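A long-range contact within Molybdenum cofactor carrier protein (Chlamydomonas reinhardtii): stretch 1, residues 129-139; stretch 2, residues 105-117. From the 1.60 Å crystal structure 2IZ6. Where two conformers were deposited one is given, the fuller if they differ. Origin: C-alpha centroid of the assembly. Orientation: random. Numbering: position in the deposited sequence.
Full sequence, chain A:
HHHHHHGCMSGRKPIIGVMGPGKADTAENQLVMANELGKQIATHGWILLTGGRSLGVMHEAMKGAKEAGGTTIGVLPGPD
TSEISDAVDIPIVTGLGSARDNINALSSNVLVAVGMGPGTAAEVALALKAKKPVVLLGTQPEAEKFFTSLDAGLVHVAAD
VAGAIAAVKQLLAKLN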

# COMPACT_ATOMS: atom_id res chain seq x y z
N LYS A 129 9.81 12.99 6.08
CA LYS A 129 9.69 13.16 4.62
C LYS A 129 8.44 13.96 4.23
O LYS A 129 8.47 14.80 3.32
CB LYS A 129 9.74 11.79 3.95
CG LYS A 129 9.64 11.80 2.44
CD LYS A 129 9.89 10.37 1.85
CE LYS A 129 9.41 10.18 0.39
NZ LYS A 129 9.72 11.29 -0.54
N ALA A 130 7.35 13.73 4.98
CA ALA A 130 6.09 14.45 4.77
C ALA A 130 6.09 15.85 5.38
O ALA A 130 5.04 16.53 5.34
CB ALA A 130 4.97 13.66 5.36
N LYS A 131 7.20 16.26 6.02
CA LYS A 131 7.33 17.54 6.71
C LYS A 131 6.34 17.70 7.87
O LYS A 131 5.80 18.76 8.15
CB LYS A 131 7.27 18.72 5.72
CG LYS A 131 8.14 18.55 4.50
CD LYS A 131 9.58 18.54 4.79
CE LYS A 131 10.36 18.32 3.46
NZ LYS A 131 11.86 18.40 3.66
N LYS A 132 6.18 16.62 8.62
CA LYS A 132 5.36 16.62 9.79
C LYS A 132 6.31 16.61 10.99
O LYS A 132 7.40 15.96 10.95
CB LYS A 132 4.46 15.37 9.84
CG LYS A 132 3.27 15.41 8.82
CD LYS A 132 2.00 14.77 9.48
CE LYS A 132 0.74 15.15 8.84
NZ LYS A 132 0.28 16.44 9.36
N PRO A 133 5.94 17.32 12.05
CA PRO A 133 6.76 17.31 13.25
C PRO A 133 6.72 16.04 14.06
O PRO A 133 5.70 15.37 14.11
CB PRO A 133 6.19 18.42 14.10
CG PRO A 133 4.79 18.46 13.68
CD PRO A 133 4.68 18.01 12.29
N VAL A 134 7.84 15.73 14.62
CA VAL A 134 7.97 14.53 15.43
C VAL A 134 8.55 14.83 16.84
O VAL A 134 9.51 15.60 16.99
CB VAL A 134 8.85 13.46 14.69
CG1 VAL A 134 8.99 12.20 15.55
CG2 VAL A 134 8.29 13.04 13.34
N VAL A 135 7.96 14.22 17.83
CA VAL A 135 8.44 14.26 19.20
C VAL A 135 9.08 12.94 19.67
O VAL A 135 8.45 11.91 19.52
CB VAL A 135 7.33 14.70 20.18
CG1 VAL A 135 7.86 14.79 21.59
CG2 VAL A 135 6.74 16.03 19.81
N LEU A 136 10.36 12.98 20.05
CA LEU A 136 11.08 11.80 20.44
C LEU A 136 11.18 11.75 21.94
O LEU A 136 11.87 12.57 22.55
CB LEU A 136 12.48 11.83 19.82
CG LEU A 136 12.57 11.90 18.29
CD1 LEU A 136 14.08 11.89 17.86
CD2 LEU A 136 11.81 10.78 17.63
N LEU A 137 10.57 10.72 22.53
CA LEU A 137 10.52 10.52 24.00
C LEU A 137 11.14 9.15 24.31
O LEU A 137 10.73 8.14 23.78
CB LEU A 137 9.09 10.60 24.53
CG LEU A 137 8.88 10.27 26.03
CD1 LEU A 137 9.62 11.29 26.84
CD2 LEU A 137 7.35 10.26 26.34
N GLY A 138 12.14 9.17 25.15
CA GLY A 138 12.79 7.93 25.61
C GLY A 138 13.55 7.19 24.55
O GLY A 138 13.68 5.96 24.61
N THR A 139 14.04 7.93 23.54
CA THR A 139 14.89 7.37 22.48
C THR A 139 16.37 7.61 22.91
O THR A 139 16.67 8.49 23.66
CB THR A 139 14.54 7.92 21.06
OG1 THR A 139 14.96 9.29 20.87
CG2 THR A 139 13.03 7.82 20.78
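Stretch 2 105-117: ALSSNVLVAVGMG

Stretch 2 lies beside stretch 1 as a neighbouring parallel β-strand, joined to it by a ladder of backbone hydrogen bonds and flanked by apolar side-chain contacts. The partner strand runs through Leu111, Val112 and Ala113 to Val114. It lies alongside strand 134-137 and points the same way. The two axes approach to 4.6 Å and cross at -17°.

The register is simple. Val134 CA pairs with Leu111 CA at 4.9 Å, Val135 CA with Val112 CA at 4.5 Å, Leu136 CA with Ala113 CA at 5.0 Å, and Leu137 CA with Val114 CA at 4.8 Å.

Five backbone hydrogen bonds fix this register. Leu111 N donates to Pro133 O at 3.3 Å, the longest of the five but almost straight. Val135 N donates to Leu111 O at 2.8 Å, and Val135 O accepts from Ala113 N at 2.8 Å. Leu137 N then donates to Ala113 O at 2.8 Å, and Leu137 O accepts from Gly115 N at 2.9 Å. Val135 and Leu137 thus each bond through both N and O to residues two apart on stretch 2, as expected for parallel strands. CA-H...O contacts lie between these bonds, such as Val112 CA to Val135 O at 3.3 Å.

Side chains alternate between the two faces of the sheet. Val135 and Leu137 share one face with Val112 and Val114. Here Val135 CB is 4.0 Å from Val112 CG2, and Leu137 CD2 is 4.3 Å from Val114 CG2. Val134 and Leu136 share the other face with Leu111 and Ala113. There Leu136 CD2 lies 3.9 Å from Ala113 CB.

Before the strands, stretch 2 has helical phi/psi at 105-107 without regular helical bonding. Ser108 N and Ser108 OG both bond to Ala105 O, at 2.9 and 2.6 Å. Leu106 reaches stretch 1 through its side-chain end, with CD2 3.3 Å from Ala130 CB. The CA-to-CB bond of Lys132 points toward stretch 2, and its NZ makes a weak hydrogen bond to Ser108 O at 3.0 Å. A water links the same region: it donates to Asn109 O at 2.6 Å and accepts a weak bond from Lys132 NZ at 3.1 Å.

Beyond the strands, Gly138 and Gly115 both have positive phi, which favours glycine. Thr139 CG2 packs 3.8 Å from Met116 CE and 3.4 Å from Gly115 O. That carbonyl oxygen is buried by the contact and has no hydrogen-bond partner in the model.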

# COMPACT_ATOMS: atom_id res chain seq x y z
N ALA A 105 -0.02 7.18 9.76
CA ALA A 105 0.51 8.30 10.54
C ALA A 105 0.41 9.66 9.90
O ALA A 105 0.44 10.62 10.64
CB ALA A 105 1.97 8.00 10.87
N LEU A 106 0.41 9.77 8.55
CA LEU A 106 0.14 11.06 7.79
C LEU A 106 -1.21 11.75 8.23
O LEU A 106 -1.48 12.89 7.89
CB LEU A 106 0.14 10.87 6.25
CG LEU A 106 1.36 10.52 5.34
CD1 LEU A 106 0.97 10.48 3.90
CD2 LEU A 106 2.51 11.51 5.52
N SER A 107 -2.06 11.03 8.92
CA SER A 107 -3.28 11.54 9.45
C SER A 107 -3.03 12.40 10.69
O SER A 107 -3.87 13.18 11.06
CB SER A 107 -4.20 10.40 9.86
OG SER A 107 -4.29 9.39 8.82
N SER A 108 -1.92 12.11 11.36
CA SER A 108 -1.67 12.80 12.63
C SER A 108 -1.14 14.21 12.45
O SER A 108 -0.41 14.52 11.53
CB SER A 108 -0.70 12.02 13.47
OG SER A 108 0.56 12.05 12.84
N ASN A 109 -1.50 15.11 13.38
CA ASN A 109 -0.94 16.46 13.39
C ASN A 109 0.52 16.51 13.88
O ASN A 109 1.38 17.24 13.44
CB ASN A 109 -1.76 17.35 14.32
CG ASN A 109 -3.13 17.61 13.81
OD1 ASN A 109 -3.32 18.53 13.02
ND2 ASN A 109 -4.07 16.80 14.18
N VAL A 110 0.79 15.63 14.82
CA VAL A 110 2.12 15.40 15.41
C VAL A 110 2.26 13.98 15.71
O VAL A 110 1.33 13.33 16.14
CB VAL A 110 2.29 16.16 16.77
CG1 VAL A 110 3.78 16.09 17.26
CG2 VAL A 110 1.89 17.56 16.61
N LEU A 111 3.46 13.43 15.46
CA LEU A 111 3.79 12.02 15.78
C LEU A 111 4.75 11.97 16.97
O LEU A 111 5.75 12.70 17.00
CB LEU A 111 4.43 11.33 14.53
CG LEU A 111 4.85 9.86 14.63
CD1 LEU A 111 3.61 9.01 14.89
CD2 LEU A 111 5.56 9.38 13.40
N VAL A 112 4.44 11.17 18.00
CA VAL A 112 5.31 10.99 19.12
C VAL A 112 5.81 9.57 19.13
O VAL A 112 5.03 8.60 19.08
CB VAL A 112 4.54 11.23 20.45
CG1 VAL A 112 5.44 11.16 21.62
CG2 VAL A 112 3.89 12.60 20.51
N ALA A 113 7.14 9.42 19.14
CA ALA A 113 7.80 8.14 19.28
C ALA A 113 8.19 7.99 20.76
O ALA A 113 8.84 8.88 21.34
CB ALA A 113 9.04 8.09 18.42
N VAL A 114 7.80 6.88 21.35
CA VAL A 114 8.20 6.53 22.70
C VAL A 114 9.12 5.31 22.53
O VAL A 114 8.66 4.23 22.17
CB VAL A 114 6.97 6.13 23.59
CG1 VAL A 114 7.42 5.82 24.96
CG2 VAL A 114 5.98 7.21 23.60
N GLY A 115 10.41 5.52 22.69
CA GLY A 115 11.40 4.48 22.38
C GLY A 115 11.57 4.31 20.88
O GLY A 115 11.05 5.10 20.06
N MET A 116 12.35 3.29 20.52
CA MET A 116 12.88 3.23 19.16
C MET A 116 13.22 1.81 18.76
O MET A 116 13.67 1.02 19.61
CB MET A 116 14.15 4.06 19.07
CG MET A 116 14.67 4.27 17.62
SD MET A 116 13.61 4.93 16.44
CE MET A 116 13.02 6.49 17.20
N GLY A 117 12.90 1.45 17.51
CA GLY A 117 13.26 0.19 16.88
C GLY A 117 13.10 0.44 15.37
O GLY A 117 12.82 1.55 14.99
O HOH W 1 1.25 18.74 11.27